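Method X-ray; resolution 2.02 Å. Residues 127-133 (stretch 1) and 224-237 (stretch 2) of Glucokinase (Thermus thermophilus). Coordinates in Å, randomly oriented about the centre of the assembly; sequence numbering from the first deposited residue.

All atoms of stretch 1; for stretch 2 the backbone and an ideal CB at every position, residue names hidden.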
# COMPACT_ATOMS: atom_id res chain seq x y z
N SER B 127 -10.57 -22.68 16.30
CA SER B 127 -9.32 -21.97 16.40
C SER B 127 -8.72 -21.73 15.01
O SER B 127 -9.16 -22.29 13.99
CB SER B 127 -8.32 -22.71 17.33
OG SER B 127 -8.03 -23.99 16.82
N LEU B 128 -7.69 -20.91 15.00
CA LEU B 128 -7.05 -20.52 13.77
C LEU B 128 -5.57 -20.64 14.05
O LEU B 128 -5.09 -20.15 15.06
CB LEU B 128 -7.46 -19.08 13.53
CG LEU B 128 -7.03 -18.15 12.43
CD1 LEU B 128 -5.57 -18.24 12.21
CD2 LEU B 128 -7.87 -18.32 11.16
N TYR B 129 -4.86 -21.32 13.17
CA TYR B 129 -3.45 -21.60 13.37
C TYR B 129 -2.62 -21.11 12.19
O TYR B 129 -2.99 -21.32 11.03
CB TYR B 129 -3.30 -23.11 13.49
CG TYR B 129 -1.88 -23.62 13.53
CD1 TYR B 129 -1.16 -23.58 14.69
CD2 TYR B 129 -1.29 -24.20 12.40
CE1 TYR B 129 0.15 -24.06 14.75
CE2 TYR B 129 0.01 -24.70 12.44
CZ TYR B 129 0.72 -24.63 13.65
OH TYR B 129 2.00 -25.13 13.76
N LEU B 130 -1.49 -20.47 12.48
CA LEU B 130 -0.57 -20.02 11.43
C LEU B 130 0.79 -20.52 11.77
O LEU B 130 1.18 -20.50 12.93
CB LEU B 130 -0.53 -18.48 11.40
CG LEU B 130 0.11 -17.88 10.13
CD1 LEU B 130 -0.90 -17.92 9.00
CD2 LEU B 130 0.58 -16.41 10.41
N THR B 131 1.49 -21.05 10.78
CA THR B 131 2.87 -21.48 11.01
C THR B 131 3.79 -20.68 10.12
O THR B 131 3.64 -20.69 8.89
CB THR B 131 3.06 -23.03 10.80
OG1 THR B 131 4.45 -23.35 10.77
CG2 THR B 131 2.38 -23.49 9.54
N VAL B 132 4.75 -20.00 10.75
CA VAL B 132 5.79 -19.27 10.02
C VAL B 132 7.09 -20.08 10.07
O VAL B 132 7.71 -20.25 11.11
CB VAL B 132 5.99 -17.83 10.63
CG1 VAL B 132 6.97 -16.99 9.79
CG2 VAL B 132 4.65 -17.13 10.70
N SER B 133 7.48 -20.58 8.92
CA SER B 133 8.70 -21.32 8.75
C SER B 133 9.34 -20.82 7.45
O SER B 133 9.39 -19.61 7.20
CB SER B 133 8.36 -22.82 8.62
OG SER B 133 9.52 -23.61 8.52
N UNK B 224 3.25 -7.50 9.74
CA UNK B 224 2.37 -8.08 8.70
C UNK B 224 1.72 -9.36 9.21
O UNK B 224 0.56 -9.64 8.89
CB UNK B 224 3.16 -8.37 7.42
N UNK B 225 2.45 -10.12 10.03
CA UNK B 225 1.85 -11.33 10.62
C UNK B 225 0.72 -10.91 11.55
O UNK B 225 -0.36 -11.47 11.47
CB UNK B 225 2.89 -12.16 11.38
N UNK B 226 0.95 -9.90 12.41
CA UNK B 226 -0.08 -9.38 13.29
C UNK B 226 -1.29 -8.88 12.53
O UNK B 226 -2.46 -9.13 12.91
CB UNK B 226 0.49 -8.25 14.15
N UNK B 227 -1.03 -8.15 11.45
CA UNK B 227 -2.13 -7.62 10.66
C UNK B 227 -2.90 -8.75 9.99
O UNK B 227 -4.16 -8.69 9.91
CB UNK B 227 -1.61 -6.63 9.61
N UNK B 228 -2.18 -9.73 9.44
CA UNK B 228 -2.86 -10.81 8.70
C UNK B 228 -3.73 -11.65 9.63
O UNK B 228 -4.85 -12.00 9.30
CB UNK B 228 -1.84 -11.71 8.00
N UNK B 229 -3.24 -11.92 10.83
CA UNK B 229 -4.01 -12.66 11.84
C UNK B 229 -5.22 -11.85 12.33
O UNK B 229 -6.32 -12.38 12.44
CB UNK B 229 -3.11 -13.02 13.02
N UNK B 230 -5.05 -10.55 12.55
CA UNK B 230 -6.20 -9.71 12.96
C UNK B 230 -7.28 -9.72 11.88
O UNK B 230 -8.46 -9.72 12.19
CB UNK B 230 -5.75 -8.27 13.24
N UNK B 231 -6.86 -9.67 10.62
CA UNK B 231 -7.76 -9.63 9.48
C UNK B 231 -8.56 -10.96 9.39
O UNK B 231 -9.80 -10.99 9.20
CB UNK B 231 -6.97 -9.38 8.19
N UNK B 232 -7.85 -12.06 9.60
CA UNK B 232 -8.46 -13.41 9.68
C UNK B 232 -9.47 -13.55 10.81
O UNK B 232 -10.43 -14.28 10.70
CB UNK B 232 -7.37 -14.47 9.86
N UNK B 233 -9.27 -12.82 11.90
CA UNK B 233 -10.26 -12.82 12.99
C UNK B 233 -11.61 -12.26 12.51
O UNK B 233 -12.67 -12.72 12.93
CB UNK B 233 -9.74 -12.00 14.17
N UNK B 234 -11.58 -11.30 11.59
CA UNK B 234 -12.84 -10.72 11.09
C UNK B 234 -13.59 -11.77 10.25
O UNK B 234 -14.82 -11.78 10.17
CB UNK B 234 -12.57 -9.46 10.26
N UNK B 235 -12.85 -12.61 9.56
CA UNK B 235 -13.51 -13.58 8.73
C UNK B 235 -14.01 -14.74 9.60
O UNK B 235 -15.15 -15.18 9.44
CB UNK B 235 -12.57 -14.08 7.63
N UNK B 236 -13.18 -15.22 10.54
CA UNK B 236 -13.48 -16.46 11.25
C UNK B 236 -13.96 -16.32 12.69
O UNK B 236 -14.69 -17.21 13.14
CB UNK B 236 -12.23 -17.34 11.25
N UNK B 237 -13.54 -15.26 13.41
CA UNK B 237 -13.91 -15.03 14.83
C UNK B 237 -13.63 -16.31 15.64
O UNK B 237 -14.54 -16.87 16.25
CB UNK B 237 -15.38 -14.63 14.96

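Residues 127-132 form a strand whose alternate side chains, L128, L130 and V132, turn toward the helix of stretch 2. The helix runs roughly antiparallel to the strand, with its axis 10.1 Å away at closest approach. What the strand offers is a ridge of methyl groups without charge or polar side chain, so positions facing it should be apolar.

Position 224 lies beyond reach of the strand, which sets no preference; it is Y224, whose hydroxyl is hydrogen-bonded elsewhere in the structure.

At position 225 CA-to-CB points toward the strand, and the ideal CB lies 4.9 Å from L130 CD2 and 5.3 Å from V132 CG2. The gap calls for a modest apolar group; valine, isoleucine or leucine would be plausible. The residue is V225, and its two methyls span neighbouring ridge residues: CG1 lies 3.8 Å from L130 CD2, and CG2 lies 4.4 Å from V132 CG2.

Positions 226 and 227 are out of reach, and helical angles there admit most residues. They are G226 and I227.

Position 228 is different. The ideal CB of position 228 points toward the strand yet has no strand atom close by, while it stands only 3.3 Å from Y224 O. Glycine relieves that crowding, although alanine or another small residue cannot be excluded on this ground alone. The deposited residue is G228, which makes no contact with the strand.

At position 229 CA-to-CB points sideways, and no strand atom lies within 5.5 Å of the ideal CB. A long, flexible apolar chain could still bend back to the ridge, so leucine or methionine would suit. L229 does this with chi1 m and chi2 t: its CD2 lies 3.8 Å from L130 CB and 4.0 Å from L128 CD1, bridging two strand residues.

Positions 230 and 231 are out of reach, so the strand sets no preference; they are A230 and S231.

Position 232 points toward the strand, its ideal CB 4.1 Å from L128 CD2. An apolar residue is expected, and even alanine would touch. In L232 the closest contact is indeed made by CB, 4.1 Å from L128 CD2.

Position 233 points sideways without close contact, leaving the choice wide; it is V233. Position 234, out of reach, could carry a long polar chain: K234 folds back along the helix, and its NZ donates a hydrogen bond to A230 O at 3.0 Å. Position 235, also out of reach, is A235.

Position 236 again points toward the strand, with its ideal CB 4.5 Å from L128 CD2. A large apolar or aromatic side chain could pack there. F236 places CD2 3.7 Å from L128 CD2, the methyl meeting the ring obliquely.

Position 237 leaves the helix with phi/psi of 50/58°. Such positive phi favours glycine, with asparagine and aspartate among the more tolerant alternatives; the residue is D237, whose carboxylate is hydrogen-bonded elsewhere in the structure.

Stretch 2, residues 224-237: YVGIGLASLVKAFD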
# COMPACT_ATOMS: atom_id res chain seq x y z
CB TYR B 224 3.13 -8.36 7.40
CG TYR B 224 3.24 -7.11 6.51
CD1 TYR B 224 2.09 -6.44 6.07
CD2 TYR B 224 4.47 -6.66 6.09
CE1 TYR B 224 2.19 -5.30 5.20
CE2 TYR B 224 4.61 -5.53 5.26
CZ TYR B 224 3.48 -4.85 4.85
OH TYR B 224 3.64 -3.79 4.05
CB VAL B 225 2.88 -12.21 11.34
CG1 VAL B 225 2.15 -13.38 12.05
CG2 VAL B 225 3.94 -12.76 10.32
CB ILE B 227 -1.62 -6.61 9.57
CG1 ILE B 227 -1.06 -5.35 10.25
CG2 ILE B 227 -2.78 -6.23 8.59
CD1 ILE B 227 -0.31 -4.41 9.23
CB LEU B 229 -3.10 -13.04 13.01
CG LEU B 229 -2.01 -14.11 12.72
CD1 LEU B 229 -1.10 -14.24 13.94
CD2 LEU B 229 -2.66 -15.49 12.36
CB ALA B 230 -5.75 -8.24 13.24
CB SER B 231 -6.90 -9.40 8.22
OG SER B 231 -7.60 -8.73 7.20
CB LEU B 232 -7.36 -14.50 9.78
CG LEU B 232 -6.61 -14.69 8.44
CD1 LEU B 232 -5.27 -15.44 8.58
CD2 LEU B 232 -7.55 -15.40 7.40
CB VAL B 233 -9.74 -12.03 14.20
CG1 VAL B 233 -10.90 -11.71 15.22
CG2 VAL B 233 -8.61 -12.83 14.87
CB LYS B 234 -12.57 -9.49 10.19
CG LYS B 234 -11.56 -8.45 10.74
CD LYS B 234 -12.00 -7.86 12.03
CE LYS B 234 -11.10 -6.65 12.37
NZ LYS B 234 -9.61 -6.90 12.26
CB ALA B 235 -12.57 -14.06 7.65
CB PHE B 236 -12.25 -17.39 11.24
CG PHE B 236 -11.89 -17.92 9.89
CD1 PHE B 236 -12.58 -19.00 9.34
CD2 PHE B 236 -10.84 -17.34 9.15
CE1 PHE B 236 -12.23 -19.51 8.08
CE2 PHE B 236 -10.50 -17.84 7.89
CZ PHE B 236 -11.19 -18.92 7.35
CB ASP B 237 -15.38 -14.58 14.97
CG ASP B 237 -15.76 -14.19 16.42
OD1 ASP B 237 -14.87 -13.88 17.24
OD2 ASP B 237 -16.98 -14.18 16.72
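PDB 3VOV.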